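Local coordinates for phosphatidylethanolamine-binding protein, putative (Plasmodium falciparum, PDB 2R77), which belongs to the phosphatidylethanolamine-binding protein family and probably binds phosphatidylethanolamine and regulates protein kinases, at residues 31-36 with 144-149. Residues are numbered along the deposited sequence; the frame is centred on the assembly and turned at random.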
ATOM      1  N   ILE A  31      12.928  -3.984  -1.635  1.00 15.43           N
ATOM      2  CA  ILE A  31      13.440  -5.144  -2.381  1.00 15.52           C
ATOM      3  C   ILE A  31      14.469  -5.779  -1.451  1.00 15.66           C
ATOM      4  O   ILE A  31      15.405  -5.083  -1.056  1.00 15.75           O
ATOM      5  CB  ILE A  31      14.169  -4.730  -3.684  1.00 16.51           C
ATOM      6  CG1 ILE A  31      13.222  -3.980  -4.626  1.00 17.39           C
ATOM      7  CG2 ILE A  31      14.797  -5.960  -4.379  1.00 14.43           C
ATOM      8  CD1 ILE A  31      13.985  -3.159  -5.674  1.00 16.21           C
ATOM      9  N   PRO A  32      14.328  -7.095  -1.137  1.00 15.74           N
ATOM     10  CA  PRO A  32      13.388  -8.083  -1.684  1.00 15.26           C
ATOM     11  C   PRO A  32      12.148  -8.376  -0.851  1.00 14.58           C
ATOM     12  O   PRO A  32      11.426  -9.300  -1.195  1.00 15.13           O
ATOM     13  CB  PRO A  32      14.216  -9.365  -1.679  1.00 15.38           C
ATOM     14  CG  PRO A  32      15.060  -9.225  -0.425  1.00 16.04           C
ATOM     15  CD  PRO A  32      15.282  -7.728  -0.195  1.00 15.84           C
ATOM     16  N   HIS A  33      11.944  -7.646   0.247  1.00 14.40           N
ATOM     17  CA  HIS A  33      10.876  -8.010   1.182  1.00 14.51           C
ATOM     18  C   HIS A  33       9.478  -7.864   0.602  1.00 14.15           C
ATOM     19  O   HIS A  33       8.627  -8.743   0.800  1.00 15.82           O
ATOM     20  CB  HIS A  33      10.956  -7.247   2.490  1.00 13.92           C
ATOM     21  CG  HIS A  33      10.055  -7.804   3.546  1.00 14.04           C
ATOM     22  ND1 HIS A  33      10.226  -9.064   4.078  1.00 16.32           N
ATOM     23  CD2 HIS A  33       8.958  -7.285   4.142  1.00 14.33           C
ATOM     24  CE1 HIS A  33       9.267  -9.298   4.964  1.00 17.39           C
ATOM     25  NE2 HIS A  33       8.490  -8.231   5.025  1.00 13.19           N
ATOM     26  N   VAL A  34       9.251  -6.759  -0.105  1.00 14.09           N
ATOM     27  CA  VAL A  34       7.941  -6.425  -0.635  1.00 13.74           C
ATOM     28  C   VAL A  34       7.909  -6.715  -2.135  1.00 13.71           C
ATOM     29  O   VAL A  34       6.999  -7.400  -2.614  1.00 14.67           O
ATOM     30  CB  VAL A  34       7.585  -4.947  -0.365  1.00 13.07           C
ATOM     31  CG1 VAL A  34       6.246  -4.609  -1.010  1.00 14.43           C
ATOM     32  CG2 VAL A  34       7.567  -4.655   1.154  1.00 14.59           C
ATOM     33  N   PHE A  35       8.905  -6.194  -2.855  1.00 13.87           N
ATOM     34  CA  PHE A  35       9.124  -6.526  -4.273  1.00 14.27           C
ATOM     35  C   PHE A  35      10.323  -7.471  -4.375  1.00 15.91           C
ATOM     36  O   PHE A  35      11.416  -7.128  -3.890  1.00 16.21           O
ATOM     37  CB  PHE A  35       9.405  -5.259  -5.077  1.00 14.36           C
ATOM     38  CG  PHE A  35       8.361  -4.172  -4.889  1.00 13.67           C
ATOM     39  CD1 PHE A  35       7.001  -4.438  -5.106  1.00 15.93           C
ATOM     40  CD2 PHE A  35       8.739  -2.906  -4.464  1.00 16.20           C
ATOM     41  CE1 PHE A  35       6.016  -3.428  -4.916  1.00 15.21           C
ATOM     42  CE2 PHE A  35       7.774  -1.890  -4.272  1.00 16.37           C
ATOM     43  CZ  PHE A  35       6.418  -2.155  -4.506  1.00 16.30           C
ATOM     44  N   PRO A  36      10.141  -8.640  -5.004  1.00 17.98           N
ATOM     45  CA  PRO A  36      11.204  -9.642  -4.838  1.00 19.73           C
ATOM     46  C   PRO A  36      12.492  -9.293  -5.597  1.00 20.91           C
ATOM     47  O   PRO A  36      13.577  -9.800  -5.246  1.00 20.90           O
ATOM     48  CB  PRO A  36      10.552 -10.943  -5.324  1.00 20.75           C
ATOM     49  CG  PRO A  36       9.425 -10.539  -6.201  1.00 19.70           C
ATOM     50  CD  PRO A  36       9.033  -9.119  -5.850  1.00 18.17           C
ATOM     51  N   LEU A 144      10.053  -1.510  13.527  1.00 12.06           N
ATOM     52  CA  LEU A 144       9.506  -0.501  12.623  1.00 11.88           C
ATOM     53  C   LEU A 144       8.831  -1.184  11.418  1.00 12.32           C
ATOM     54  O   LEU A 144       9.496  -1.747  10.525  1.00 11.90           O
ATOM     55  CB  LEU A 144      10.637   0.406  12.136  1.00 12.27           C
ATOM     56  CG  LEU A 144      11.154   1.385  13.193  1.00 12.02           C
ATOM     57  CD1 LEU A 144      12.531   1.915  12.788  1.00 13.20           C
ATOM     58  CD2 LEU A 144      10.191   2.562  13.510  1.00 13.69           C
ATOM     59  N   HIS A 145       7.499  -1.221  11.436  1.00 11.40           N
ATOM     60  CA  HIS A 145       6.770  -1.794  10.308  1.00 11.49           C
ATOM     61  C   HIS A 145       6.842  -0.861   9.087  1.00 11.33           C
ATOM     62  O   HIS A 145       6.615   0.340   9.216  1.00 11.01           O
ATOM     63  CB  HIS A 145       5.319  -2.063  10.692  1.00 12.15           C
ATOM     64  CG  HIS A 145       5.145  -3.096  11.764  1.00 11.21           C
ATOM     65  ND1 HIS A 145       4.123  -4.028  11.743  1.00 11.72           N
ATOM     66  CD2 HIS A 145       5.814  -3.292  12.932  1.00 11.68           C
ATOM     67  CE1 HIS A 145       4.216  -4.798  12.824  1.00 11.18           C
ATOM     68  NE2 HIS A 145       5.237  -4.371  13.553  1.00 11.46           N
ATOM     69  N   ARG A 146       7.105  -1.439   7.913  1.00 11.42           N
ATOM     70  CA  ARG A 146       7.290  -0.659   6.689  1.00 10.53           C
ATOM     71  C   ARG A 146       5.931  -0.503   6.002  1.00 11.18           C
ATOM     72  O   ARG A 146       5.670  -1.121   4.956  1.00 11.02           O
ATOM     73  CB  ARG A 146       8.320  -1.343   5.782  1.00 10.89           C
ATOM     74  CG  ARG A 146       9.734  -1.291   6.405  1.00 12.55           C
ATOM     75  CD  ARG A 146      10.672  -2.286   5.762  1.00 15.15           C
ATOM     76  NE  ARG A 146      10.415  -3.660   6.192  1.00 14.75           N
ATOM     77  CZ  ARG A 146      11.177  -4.705   5.874  1.00 16.70           C
ATOM     78  NH1 ARG A 146      12.271  -4.545   5.109  1.00 16.67           N
ATOM     79  NH2 ARG A 146      10.850  -5.916   6.312  1.00 17.03           N
ATOM     80  N   ILE A 147       5.088   0.316   6.620  1.00 10.66           N
ATOM     81  CA  ILE A 147       3.717   0.539   6.131  1.00 11.73           C
ATOM     82  C   ILE A 147       3.797   1.079   4.695  1.00 11.40           C
ATOM     83  O   ILE A 147       4.409   2.115   4.437  1.00 11.72           O
ATOM     84  CB  ILE A 147       2.920   1.507   7.079  1.00 12.70           C
ATOM     85  CG1 ILE A 147       2.778   0.883   8.487  1.00 12.24           C
ATOM     86  CG2 ILE A 147       1.531   1.802   6.514  1.00 13.00           C
ATOM     87  CD1 ILE A 147       2.208  -0.537   8.491  1.00 12.42           C
ATOM     88  N   SER A 148       3.160   0.347   3.782  1.00 11.72           N
ATOM     89  CA  SER A 148       3.382   0.481   2.344  1.00 12.14           C
ATOM     90  C   SER A 148       2.145   0.895   1.560  1.00 12.22           C
ATOM     91  O   SER A 148       1.053   0.402   1.832  1.00 12.67           O
ATOM     92  CB  SER A 148       3.902  -0.857   1.821  1.00 12.27           C
ATOM     93  OG  SER A 148       5.246  -1.052   2.248  1.00 13.44           O
ATOM     94  N   PHE A 149       2.327   1.808   0.589  1.00 12.61           N
ATOM     95  CA  PHE A 149       1.248   2.196  -0.310  1.00 13.00           C
ATOM     96  C   PHE A 149       1.688   1.787  -1.706  1.00 12.19           C
ATOM     97  O   PHE A 149       2.715   2.269  -2.202  1.00 11.93           O
ATOM     98  CB  PHE A 149       0.995   3.712  -0.243  1.00 13.71           C
ATOM     99  CG  PHE A 149       0.416   4.166   1.083  1.00 14.52           C
ATOM    100  CD1 PHE A 149      -0.958   4.288   1.249  1.00 15.46           C
ATOM    101  CD2 PHE A 149       1.256   4.438   2.163  1.00 11.98           C
ATOM    102  CE1 PHE A 149      -1.496   4.727   2.456  1.00 15.91           C
ATOM    103  CE2 PHE A 149       0.711   4.856   3.400  1.00 15.52           C
ATOM    104  CZ  PHE A 149      -0.664   4.988   3.537  1.00 14.94           C
TER
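Arg146 lays its guanidinium flat on the imidazole of His33. The two planes are 15° apart and the group centres 4.3 Å. The overlap is offset: Arg146 NH2 sits over one ring face toward the rim, 3.2 Å from His33 CD2 and 3.4 Å from His33 CG. Arg146 CZ follows at 3.8 Å from His33 CD2. The arginine chain bends at chi3 on its way to the ring. With CG turned away from the backbone N (chi1 -168°), the His33 ring lies against the arginine. Both stacked groups have polar partners that hold them in place: Arg146 NH2 forms a salt bridge with Asp94, Arg146 NH1 hydrogen-bonds to the backbone O of Asp28, and His33 NE2 hydrogen-bonds to the backbone O of Pro93. The salt bridge probably offsets part of the arginine's charge.

Arg146 is also the centre of an inverse gamma turn, with a weak hydrogen bond from Ile147 N to His145 O. It ends the GxHR motif of this family, and its salt bridge joins that motif to DPDxP, which holds Pro93 and Asp94; as in relatives, the two motifs probably lie by the anion-binding pocket. The turn leads into strand 148-155 of the antiparallel five-stranded sheet. Helix 30-33 and Val34 pack beside this strand and the residues leading into it.

At Ser148 the chain is in the strand. Ser148 OG donates to Arg146 O at 2.7 Å, tilted 30° from the carbonyl plane, and also hydrogen-bonds to Tyr199 OH. The same hydroxyl is 4.4 Å from Val34 CG2, a loose van der Waals approach by a buried methyl.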